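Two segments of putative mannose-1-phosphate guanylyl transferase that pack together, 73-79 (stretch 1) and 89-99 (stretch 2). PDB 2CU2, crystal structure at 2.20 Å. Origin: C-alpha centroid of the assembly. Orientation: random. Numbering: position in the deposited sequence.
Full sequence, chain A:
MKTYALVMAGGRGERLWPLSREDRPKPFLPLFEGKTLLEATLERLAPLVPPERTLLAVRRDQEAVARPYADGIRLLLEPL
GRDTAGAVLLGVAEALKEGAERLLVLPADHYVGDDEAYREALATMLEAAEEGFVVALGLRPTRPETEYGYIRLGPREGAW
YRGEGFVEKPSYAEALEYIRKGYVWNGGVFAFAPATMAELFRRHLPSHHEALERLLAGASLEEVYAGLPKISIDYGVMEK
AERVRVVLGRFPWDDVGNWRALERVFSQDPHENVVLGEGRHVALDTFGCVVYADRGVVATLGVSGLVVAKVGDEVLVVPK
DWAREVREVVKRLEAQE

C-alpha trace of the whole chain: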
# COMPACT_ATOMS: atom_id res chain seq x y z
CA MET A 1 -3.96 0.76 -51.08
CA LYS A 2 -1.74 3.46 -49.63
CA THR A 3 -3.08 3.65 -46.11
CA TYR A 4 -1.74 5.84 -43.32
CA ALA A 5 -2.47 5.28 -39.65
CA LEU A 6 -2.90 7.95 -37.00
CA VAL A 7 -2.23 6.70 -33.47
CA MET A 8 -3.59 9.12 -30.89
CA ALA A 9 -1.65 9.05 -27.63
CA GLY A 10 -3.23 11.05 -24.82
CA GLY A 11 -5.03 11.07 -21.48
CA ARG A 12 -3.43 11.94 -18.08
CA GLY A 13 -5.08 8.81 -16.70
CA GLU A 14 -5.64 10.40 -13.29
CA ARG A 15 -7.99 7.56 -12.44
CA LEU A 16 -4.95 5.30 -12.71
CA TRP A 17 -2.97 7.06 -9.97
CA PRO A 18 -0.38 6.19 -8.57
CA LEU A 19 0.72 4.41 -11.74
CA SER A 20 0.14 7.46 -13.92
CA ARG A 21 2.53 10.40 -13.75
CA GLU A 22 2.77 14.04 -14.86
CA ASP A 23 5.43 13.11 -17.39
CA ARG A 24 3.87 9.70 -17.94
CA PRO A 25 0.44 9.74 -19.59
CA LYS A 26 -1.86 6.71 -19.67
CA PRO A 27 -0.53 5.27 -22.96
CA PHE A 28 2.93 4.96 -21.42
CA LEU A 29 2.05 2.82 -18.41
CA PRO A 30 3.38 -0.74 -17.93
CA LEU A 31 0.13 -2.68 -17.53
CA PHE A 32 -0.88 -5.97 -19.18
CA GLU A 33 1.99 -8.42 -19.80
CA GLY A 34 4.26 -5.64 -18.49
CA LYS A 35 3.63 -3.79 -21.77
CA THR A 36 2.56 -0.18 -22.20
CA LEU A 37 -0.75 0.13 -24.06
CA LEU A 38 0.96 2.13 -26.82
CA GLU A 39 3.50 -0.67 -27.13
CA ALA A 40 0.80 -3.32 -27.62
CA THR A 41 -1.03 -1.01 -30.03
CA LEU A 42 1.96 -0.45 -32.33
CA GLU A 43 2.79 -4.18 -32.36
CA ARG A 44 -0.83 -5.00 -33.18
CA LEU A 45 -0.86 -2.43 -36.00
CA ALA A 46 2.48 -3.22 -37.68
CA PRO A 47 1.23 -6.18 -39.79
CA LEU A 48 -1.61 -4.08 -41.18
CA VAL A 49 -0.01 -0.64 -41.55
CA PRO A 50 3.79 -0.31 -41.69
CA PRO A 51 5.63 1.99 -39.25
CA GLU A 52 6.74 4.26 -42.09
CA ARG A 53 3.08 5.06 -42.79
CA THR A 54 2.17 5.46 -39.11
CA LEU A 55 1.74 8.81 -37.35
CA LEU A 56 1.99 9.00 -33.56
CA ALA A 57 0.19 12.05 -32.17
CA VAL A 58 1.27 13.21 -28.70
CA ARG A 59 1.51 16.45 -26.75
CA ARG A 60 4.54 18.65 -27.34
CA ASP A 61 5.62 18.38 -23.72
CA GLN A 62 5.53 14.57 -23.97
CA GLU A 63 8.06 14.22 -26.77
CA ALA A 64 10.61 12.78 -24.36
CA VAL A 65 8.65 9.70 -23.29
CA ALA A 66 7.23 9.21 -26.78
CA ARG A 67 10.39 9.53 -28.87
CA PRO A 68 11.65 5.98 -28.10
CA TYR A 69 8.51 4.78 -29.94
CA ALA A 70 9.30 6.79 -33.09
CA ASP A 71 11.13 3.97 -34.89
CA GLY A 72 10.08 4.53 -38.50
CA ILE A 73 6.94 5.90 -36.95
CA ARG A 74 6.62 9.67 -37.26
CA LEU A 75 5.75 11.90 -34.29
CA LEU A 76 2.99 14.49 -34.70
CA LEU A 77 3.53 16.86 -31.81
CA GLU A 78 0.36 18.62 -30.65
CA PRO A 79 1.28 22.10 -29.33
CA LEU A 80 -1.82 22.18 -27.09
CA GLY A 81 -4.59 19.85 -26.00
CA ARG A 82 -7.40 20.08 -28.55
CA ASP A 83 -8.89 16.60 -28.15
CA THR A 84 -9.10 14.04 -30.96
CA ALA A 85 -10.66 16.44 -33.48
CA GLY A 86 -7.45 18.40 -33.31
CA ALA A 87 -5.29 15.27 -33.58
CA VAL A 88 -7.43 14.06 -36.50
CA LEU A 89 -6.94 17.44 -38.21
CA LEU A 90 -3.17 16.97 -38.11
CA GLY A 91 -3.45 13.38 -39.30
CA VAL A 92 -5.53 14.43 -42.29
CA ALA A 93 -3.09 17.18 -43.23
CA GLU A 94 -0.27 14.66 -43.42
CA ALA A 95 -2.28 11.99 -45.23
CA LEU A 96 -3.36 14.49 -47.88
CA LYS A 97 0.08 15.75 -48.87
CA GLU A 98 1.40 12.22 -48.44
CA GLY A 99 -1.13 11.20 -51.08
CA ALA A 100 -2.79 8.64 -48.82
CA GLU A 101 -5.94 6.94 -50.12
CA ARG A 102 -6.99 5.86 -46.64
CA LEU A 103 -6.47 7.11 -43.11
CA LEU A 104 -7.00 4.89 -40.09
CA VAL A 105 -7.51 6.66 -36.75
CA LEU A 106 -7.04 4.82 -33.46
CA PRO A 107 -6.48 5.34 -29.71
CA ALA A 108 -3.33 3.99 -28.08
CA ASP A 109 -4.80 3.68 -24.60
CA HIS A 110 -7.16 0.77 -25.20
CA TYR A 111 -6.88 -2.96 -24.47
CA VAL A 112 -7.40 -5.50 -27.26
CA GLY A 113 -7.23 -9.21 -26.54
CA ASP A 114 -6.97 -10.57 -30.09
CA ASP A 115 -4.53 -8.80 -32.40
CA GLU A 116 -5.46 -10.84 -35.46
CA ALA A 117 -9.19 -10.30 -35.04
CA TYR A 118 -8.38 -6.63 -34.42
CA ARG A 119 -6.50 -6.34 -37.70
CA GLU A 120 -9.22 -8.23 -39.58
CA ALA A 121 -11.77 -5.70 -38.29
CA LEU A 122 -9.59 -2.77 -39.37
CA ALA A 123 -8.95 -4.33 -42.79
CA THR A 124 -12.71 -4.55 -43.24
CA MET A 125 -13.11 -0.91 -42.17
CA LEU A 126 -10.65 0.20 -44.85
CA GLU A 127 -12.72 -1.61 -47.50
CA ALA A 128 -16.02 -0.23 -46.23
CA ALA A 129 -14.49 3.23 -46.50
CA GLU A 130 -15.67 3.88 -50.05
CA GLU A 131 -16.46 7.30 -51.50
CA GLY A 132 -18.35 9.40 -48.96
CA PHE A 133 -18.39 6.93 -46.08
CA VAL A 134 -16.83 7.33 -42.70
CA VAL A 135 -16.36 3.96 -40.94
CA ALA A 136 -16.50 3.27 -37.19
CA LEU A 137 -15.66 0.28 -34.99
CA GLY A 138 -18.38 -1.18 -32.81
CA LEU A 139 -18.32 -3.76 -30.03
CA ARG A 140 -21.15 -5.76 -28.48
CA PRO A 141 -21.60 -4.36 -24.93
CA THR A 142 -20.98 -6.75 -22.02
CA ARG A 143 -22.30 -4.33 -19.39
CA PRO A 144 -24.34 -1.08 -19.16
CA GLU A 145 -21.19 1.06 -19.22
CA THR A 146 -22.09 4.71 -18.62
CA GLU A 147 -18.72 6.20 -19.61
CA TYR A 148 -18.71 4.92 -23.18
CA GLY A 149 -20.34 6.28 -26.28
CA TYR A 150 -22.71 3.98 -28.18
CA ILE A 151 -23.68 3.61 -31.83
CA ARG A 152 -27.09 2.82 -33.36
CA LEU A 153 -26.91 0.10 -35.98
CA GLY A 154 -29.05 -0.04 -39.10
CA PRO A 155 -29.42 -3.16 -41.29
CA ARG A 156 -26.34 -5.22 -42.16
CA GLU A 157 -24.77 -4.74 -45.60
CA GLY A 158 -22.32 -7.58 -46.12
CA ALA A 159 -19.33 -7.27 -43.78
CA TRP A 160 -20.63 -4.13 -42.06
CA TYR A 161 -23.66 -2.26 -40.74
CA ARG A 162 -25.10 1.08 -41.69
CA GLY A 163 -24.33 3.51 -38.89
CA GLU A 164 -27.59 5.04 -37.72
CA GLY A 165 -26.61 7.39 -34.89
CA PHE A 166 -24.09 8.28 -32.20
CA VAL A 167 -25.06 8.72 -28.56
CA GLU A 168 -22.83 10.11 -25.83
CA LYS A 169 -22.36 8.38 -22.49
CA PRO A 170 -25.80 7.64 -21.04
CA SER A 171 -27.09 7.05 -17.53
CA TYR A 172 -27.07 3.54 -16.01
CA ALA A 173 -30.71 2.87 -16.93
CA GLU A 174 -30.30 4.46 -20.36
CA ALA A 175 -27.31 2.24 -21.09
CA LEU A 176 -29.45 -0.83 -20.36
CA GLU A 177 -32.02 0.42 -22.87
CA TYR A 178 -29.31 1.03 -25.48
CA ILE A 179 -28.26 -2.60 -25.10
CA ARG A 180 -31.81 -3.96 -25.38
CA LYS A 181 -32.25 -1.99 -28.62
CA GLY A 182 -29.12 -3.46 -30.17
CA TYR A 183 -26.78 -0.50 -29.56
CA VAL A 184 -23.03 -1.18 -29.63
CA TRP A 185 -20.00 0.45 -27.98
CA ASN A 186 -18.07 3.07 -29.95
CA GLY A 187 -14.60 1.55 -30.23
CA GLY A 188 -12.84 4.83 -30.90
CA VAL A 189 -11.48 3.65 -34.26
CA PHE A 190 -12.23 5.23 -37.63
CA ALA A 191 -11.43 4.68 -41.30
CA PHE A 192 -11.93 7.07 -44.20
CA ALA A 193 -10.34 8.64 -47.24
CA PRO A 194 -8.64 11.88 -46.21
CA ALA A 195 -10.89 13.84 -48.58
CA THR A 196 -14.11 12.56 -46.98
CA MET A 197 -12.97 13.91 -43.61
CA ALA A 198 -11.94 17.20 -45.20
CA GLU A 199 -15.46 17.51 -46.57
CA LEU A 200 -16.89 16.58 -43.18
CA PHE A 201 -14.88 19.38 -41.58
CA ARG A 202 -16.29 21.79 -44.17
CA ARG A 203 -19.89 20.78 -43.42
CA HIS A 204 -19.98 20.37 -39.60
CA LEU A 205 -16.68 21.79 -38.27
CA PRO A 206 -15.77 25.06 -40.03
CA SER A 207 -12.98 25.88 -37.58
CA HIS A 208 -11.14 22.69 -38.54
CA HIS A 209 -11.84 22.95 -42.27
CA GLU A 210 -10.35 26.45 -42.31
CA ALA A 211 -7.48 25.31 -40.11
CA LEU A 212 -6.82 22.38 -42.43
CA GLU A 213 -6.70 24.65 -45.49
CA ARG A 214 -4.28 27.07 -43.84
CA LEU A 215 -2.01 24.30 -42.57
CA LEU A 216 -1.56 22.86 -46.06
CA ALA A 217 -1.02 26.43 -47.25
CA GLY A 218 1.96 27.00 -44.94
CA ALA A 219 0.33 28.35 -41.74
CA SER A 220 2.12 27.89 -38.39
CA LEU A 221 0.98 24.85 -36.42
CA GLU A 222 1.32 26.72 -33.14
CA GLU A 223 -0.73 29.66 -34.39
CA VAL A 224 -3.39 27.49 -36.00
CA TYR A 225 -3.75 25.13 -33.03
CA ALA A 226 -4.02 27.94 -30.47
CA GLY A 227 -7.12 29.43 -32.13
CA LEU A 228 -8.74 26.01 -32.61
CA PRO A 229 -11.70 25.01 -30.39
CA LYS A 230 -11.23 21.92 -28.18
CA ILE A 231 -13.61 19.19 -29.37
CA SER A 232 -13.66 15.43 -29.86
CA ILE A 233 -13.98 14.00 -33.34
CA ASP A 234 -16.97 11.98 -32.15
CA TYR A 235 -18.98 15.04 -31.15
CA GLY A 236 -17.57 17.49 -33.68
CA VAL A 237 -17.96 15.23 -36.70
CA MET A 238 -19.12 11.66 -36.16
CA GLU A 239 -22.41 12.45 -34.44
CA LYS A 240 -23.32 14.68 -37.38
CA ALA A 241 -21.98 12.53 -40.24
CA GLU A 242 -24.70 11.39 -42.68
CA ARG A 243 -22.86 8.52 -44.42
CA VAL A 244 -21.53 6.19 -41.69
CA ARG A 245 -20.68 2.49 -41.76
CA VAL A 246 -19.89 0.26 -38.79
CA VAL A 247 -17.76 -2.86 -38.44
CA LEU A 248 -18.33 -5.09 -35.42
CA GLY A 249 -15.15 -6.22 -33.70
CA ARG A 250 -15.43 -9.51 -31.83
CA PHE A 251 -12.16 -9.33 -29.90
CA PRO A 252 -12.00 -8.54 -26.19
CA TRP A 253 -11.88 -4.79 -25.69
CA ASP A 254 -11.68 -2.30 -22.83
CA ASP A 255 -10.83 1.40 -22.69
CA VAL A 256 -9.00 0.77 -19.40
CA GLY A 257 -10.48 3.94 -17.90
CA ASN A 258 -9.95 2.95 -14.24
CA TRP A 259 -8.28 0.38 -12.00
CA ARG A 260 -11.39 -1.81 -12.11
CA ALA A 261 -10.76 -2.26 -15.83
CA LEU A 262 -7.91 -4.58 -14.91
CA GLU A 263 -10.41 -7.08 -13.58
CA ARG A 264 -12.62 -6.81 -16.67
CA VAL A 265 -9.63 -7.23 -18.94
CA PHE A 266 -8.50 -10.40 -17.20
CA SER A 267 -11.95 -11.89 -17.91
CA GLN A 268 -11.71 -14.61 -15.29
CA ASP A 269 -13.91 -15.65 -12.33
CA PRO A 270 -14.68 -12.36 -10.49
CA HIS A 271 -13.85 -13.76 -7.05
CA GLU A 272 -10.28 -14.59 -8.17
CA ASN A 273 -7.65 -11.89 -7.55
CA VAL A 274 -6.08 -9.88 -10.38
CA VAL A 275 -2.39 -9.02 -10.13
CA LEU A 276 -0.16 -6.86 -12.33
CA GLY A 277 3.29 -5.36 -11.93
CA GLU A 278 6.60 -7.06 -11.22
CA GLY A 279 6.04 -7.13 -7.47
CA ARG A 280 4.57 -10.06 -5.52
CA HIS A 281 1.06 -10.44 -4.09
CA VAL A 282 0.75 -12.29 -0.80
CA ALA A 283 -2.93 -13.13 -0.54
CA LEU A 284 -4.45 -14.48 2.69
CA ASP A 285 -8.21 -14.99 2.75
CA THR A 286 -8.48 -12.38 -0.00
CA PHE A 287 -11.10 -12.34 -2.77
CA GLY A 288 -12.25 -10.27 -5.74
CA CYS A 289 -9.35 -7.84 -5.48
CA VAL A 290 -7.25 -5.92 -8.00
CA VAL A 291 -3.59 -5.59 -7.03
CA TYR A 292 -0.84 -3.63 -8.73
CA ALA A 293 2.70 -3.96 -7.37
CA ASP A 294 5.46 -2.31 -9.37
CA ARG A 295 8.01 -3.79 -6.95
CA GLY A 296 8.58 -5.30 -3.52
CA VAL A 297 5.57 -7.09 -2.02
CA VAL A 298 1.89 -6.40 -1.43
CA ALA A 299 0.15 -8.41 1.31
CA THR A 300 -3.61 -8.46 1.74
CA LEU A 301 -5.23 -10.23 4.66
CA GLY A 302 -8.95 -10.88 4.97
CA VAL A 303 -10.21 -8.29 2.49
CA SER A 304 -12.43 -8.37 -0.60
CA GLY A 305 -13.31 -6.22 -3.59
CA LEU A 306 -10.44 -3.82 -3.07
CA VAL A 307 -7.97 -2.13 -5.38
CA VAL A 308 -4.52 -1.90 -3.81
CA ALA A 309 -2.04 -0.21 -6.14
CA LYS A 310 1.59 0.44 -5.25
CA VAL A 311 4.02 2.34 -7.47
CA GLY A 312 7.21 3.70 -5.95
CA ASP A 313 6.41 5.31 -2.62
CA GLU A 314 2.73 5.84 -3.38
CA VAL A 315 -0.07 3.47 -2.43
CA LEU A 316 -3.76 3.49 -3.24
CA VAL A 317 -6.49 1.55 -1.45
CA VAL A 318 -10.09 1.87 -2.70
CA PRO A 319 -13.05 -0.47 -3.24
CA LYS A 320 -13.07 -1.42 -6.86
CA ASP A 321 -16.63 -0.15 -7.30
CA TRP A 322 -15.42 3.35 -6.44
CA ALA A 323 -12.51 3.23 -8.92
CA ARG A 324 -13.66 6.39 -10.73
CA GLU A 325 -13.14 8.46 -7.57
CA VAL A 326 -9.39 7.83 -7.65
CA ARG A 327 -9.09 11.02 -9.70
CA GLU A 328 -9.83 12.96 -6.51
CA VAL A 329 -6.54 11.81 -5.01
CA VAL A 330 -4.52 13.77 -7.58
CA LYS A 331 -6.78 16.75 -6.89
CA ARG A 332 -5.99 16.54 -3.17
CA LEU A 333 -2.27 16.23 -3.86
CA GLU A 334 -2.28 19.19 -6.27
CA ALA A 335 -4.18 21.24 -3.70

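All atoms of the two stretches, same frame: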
# COMPACT_ATOMS: atom_id res chain seq x y z
N ILE A 73 8.12 5.11 -37.25
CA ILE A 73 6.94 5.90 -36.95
C ILE A 73 7.30 7.38 -36.81
O ILE A 73 8.33 7.76 -36.27
CB ILE A 73 6.38 5.38 -35.62
CG1 ILE A 73 5.88 3.94 -35.80
CG2 ILE A 73 5.20 6.26 -35.16
CD1 ILE A 73 5.44 3.31 -34.47
N ARG A 74 6.41 8.23 -37.35
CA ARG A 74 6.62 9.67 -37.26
C ARG A 74 5.79 10.28 -36.12
O ARG A 74 4.64 9.94 -35.89
CB ARG A 74 6.23 10.29 -38.60
CG ARG A 74 6.74 9.49 -39.80
CD ARG A 74 6.46 10.20 -41.14
NE ARG A 74 6.18 9.22 -42.20
CZ ARG A 74 5.69 9.69 -43.36
NH1 ARG A 74 5.49 10.99 -43.52
NH2 ARG A 74 5.42 8.85 -44.37
N LEU A 75 6.45 11.19 -35.37
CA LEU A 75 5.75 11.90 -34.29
C LEU A 75 5.00 13.12 -34.81
O LEU A 75 5.53 13.94 -35.55
CB LEU A 75 6.81 12.35 -33.26
CG LEU A 75 7.23 11.22 -32.32
CD1 LEU A 75 8.09 11.71 -31.16
CD2 LEU A 75 6.05 10.48 -31.70
N LEU A 76 3.75 13.28 -34.39
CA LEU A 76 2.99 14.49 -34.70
C LEU A 76 2.79 15.14 -33.35
O LEU A 76 1.95 14.71 -32.56
CB LEU A 76 1.63 14.15 -35.32
CG LEU A 76 1.59 13.77 -36.79
CD1 LEU A 76 0.14 13.66 -37.23
CD2 LEU A 76 2.31 14.82 -37.63
N LEU A 77 3.58 16.17 -33.08
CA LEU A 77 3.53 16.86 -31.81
C LEU A 77 2.42 17.90 -31.75
O LEU A 77 2.42 18.86 -32.53
CB LEU A 77 4.88 17.52 -31.53
CG LEU A 77 6.09 16.58 -31.60
CD1 LEU A 77 7.37 17.37 -31.37
CD2 LEU A 77 5.96 15.48 -30.55
N GLU A 78 1.48 17.70 -30.84
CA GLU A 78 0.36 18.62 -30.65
C GLU A 78 0.82 19.71 -29.69
O GLU A 78 1.14 19.45 -28.53
CB GLU A 78 -0.84 17.88 -30.06
CG GLU A 78 -1.32 16.71 -30.90
CD GLU A 78 -2.25 15.76 -30.15
OE1 GLU A 78 -3.42 16.12 -29.90
OE2 GLU A 78 -1.80 14.64 -29.81
N PRO A 79 0.86 20.97 -30.16
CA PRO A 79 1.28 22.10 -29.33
C PRO A 79 0.43 22.33 -28.08
O PRO A 79 0.95 22.75 -27.04
CB PRO A 79 1.23 23.28 -30.30
CG PRO A 79 0.20 22.88 -31.29
CD PRO A 79 0.52 21.42 -31.52
N LEU A 89 -7.25 16.37 -37.26
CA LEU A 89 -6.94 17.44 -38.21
C LEU A 89 -5.50 17.28 -38.70
O LEU A 89 -5.24 17.31 -39.90
CB LEU A 89 -7.10 18.80 -37.53
CG LEU A 89 -6.41 19.99 -38.22
CD1 LEU A 89 -7.06 20.25 -39.57
CD2 LEU A 89 -6.50 21.23 -37.32
N LEU A 90 -4.57 17.11 -37.76
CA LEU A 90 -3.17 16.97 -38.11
C LEU A 90 -2.92 15.72 -38.95
O LEU A 90 -2.13 15.70 -39.88
CB LEU A 90 -2.37 16.88 -36.81
CG LEU A 90 -2.57 18.11 -35.91
CD1 LEU A 90 -1.58 18.13 -34.74
CD2 LEU A 90 -2.37 19.42 -36.66
N GLY A 91 -3.61 14.63 -38.57
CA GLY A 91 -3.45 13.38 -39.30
C GLY A 91 -3.89 13.52 -40.75
O GLY A 91 -3.29 12.99 -41.67
N VAL A 92 -5.01 14.25 -40.94
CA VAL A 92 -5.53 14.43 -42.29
C VAL A 92 -4.58 15.27 -43.14
O VAL A 92 -4.35 15.01 -44.32
CB VAL A 92 -6.89 15.12 -42.19
CG1 VAL A 92 -7.39 15.51 -43.58
CG2 VAL A 92 -7.90 14.19 -41.54
N ALA A 93 -4.04 16.33 -42.51
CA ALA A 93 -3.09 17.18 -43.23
C ALA A 93 -1.94 16.37 -43.81
O ALA A 93 -1.52 16.55 -44.94
CB ALA A 93 -2.55 18.22 -42.24
N GLU A 94 -1.40 15.47 -42.97
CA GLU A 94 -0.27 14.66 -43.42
C GLU A 94 -0.68 13.67 -44.51
O GLU A 94 -0.02 13.51 -45.53
CB GLU A 94 0.28 13.90 -42.21
CG GLU A 94 1.06 14.81 -41.26
CD GLU A 94 2.25 15.38 -42.00
OE1 GLU A 94 3.02 14.62 -42.55
OE2 GLU A 94 2.38 16.60 -42.02
N ALA A 95 -1.80 12.96 -44.26
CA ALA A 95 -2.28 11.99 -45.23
C ALA A 95 -2.47 12.62 -46.62
O ALA A 95 -2.13 12.06 -47.65
CB ALA A 95 -3.62 11.44 -44.73
N LEU A 96 -3.07 13.82 -46.61
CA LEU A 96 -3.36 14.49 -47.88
C LEU A 96 -2.09 14.71 -48.71
O LEU A 96 -1.99 14.30 -49.86
CB LEU A 96 -4.03 15.83 -47.57
CG LEU A 96 -5.52 15.68 -47.28
CD1 LEU A 96 -6.17 16.99 -46.83
CD2 LEU A 96 -6.32 15.20 -48.49
N LYS A 97 -1.12 15.43 -48.12
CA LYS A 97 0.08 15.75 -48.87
C LYS A 97 1.02 14.55 -49.00
O LYS A 97 2.03 14.57 -49.69
CB LYS A 97 0.80 16.93 -48.20
CG LYS A 97 1.25 16.61 -46.78
CD LYS A 97 1.36 17.87 -45.92
CE LYS A 97 2.70 17.97 -45.17
NZ LYS A 97 2.51 18.70 -43.92
N GLU A 98 0.68 13.48 -48.25
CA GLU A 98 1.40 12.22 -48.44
C GLU A 98 0.77 11.41 -49.57
O GLU A 98 1.30 10.42 -50.06
CB GLU A 98 1.35 11.43 -47.13
CG GLU A 98 2.49 11.80 -46.18
CD GLU A 98 3.80 11.80 -46.93
OE1 GLU A 98 3.98 10.96 -47.80
OE2 GLU A 98 4.65 12.64 -46.62
N GLY A 99 -0.45 11.85 -49.97
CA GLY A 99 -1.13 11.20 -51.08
C GLY A 99 -1.83 9.91 -50.65
O GLY A 99 -2.05 8.99 -51.43

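Residues 74-78 form a strand, and residues 89-98 belong to a helix that begins earlier in the chain. Their axes come within 9.9 Å, and their N-to-C directions differ by 137°, so they run roughly antiparallel but obliquely. The closest CA pair is Leu 76 CA and Leu 90 CA, 7.5 Å apart. No hydrogen bond joins the two stretches; the contact rests mainly on side chains and buries 290 Å² in total.

Arg 74 and Leu 76 point their CA-to-CB bonds toward the helix, whereas Leu 77 points away and Glu 78 points sideways. On the helix, Leu 90, Glu 94 and Glu 98 are spaced four residues apart, about one turn each, and all three point toward the strand.

Leu 76 is at the centre and has the largest covered area. Leu 76 CD1 packs 4.1 Å from Leu 90 CB, an apolar contact, and lies 4.1 Å from Gly 91 N. Leu 76 CD2 meets the aliphatic part of Glu 94, 3.8 Å from Glu 94 CG. Farther along the strand, Glu 78 CG rests 4.1 Å from Leu 90 CD1. Here too the methylene part of an acid makes the contact.

Charge takes over near the end of the helix. Arg 74 NH1 forms a long salt bridge with Glu 98 OE2 at 3.6 Å. The carboxylate oxygen lies at the edge of the guanidinium, near its plane. Arg 74 NH1 is also 4.5 Å from Glu 94 OE1, too far for a salt bridge but still a favourable pairing of charges. The other oxygen, Glu 94 OE2, accepts a hydrogen bond from Lys 97 NZ at 2.8 Å, part of a salt bridge within the helix. Gly 99 is the first residue to leave helical phi/psi, with positive phi in a Schellman motif.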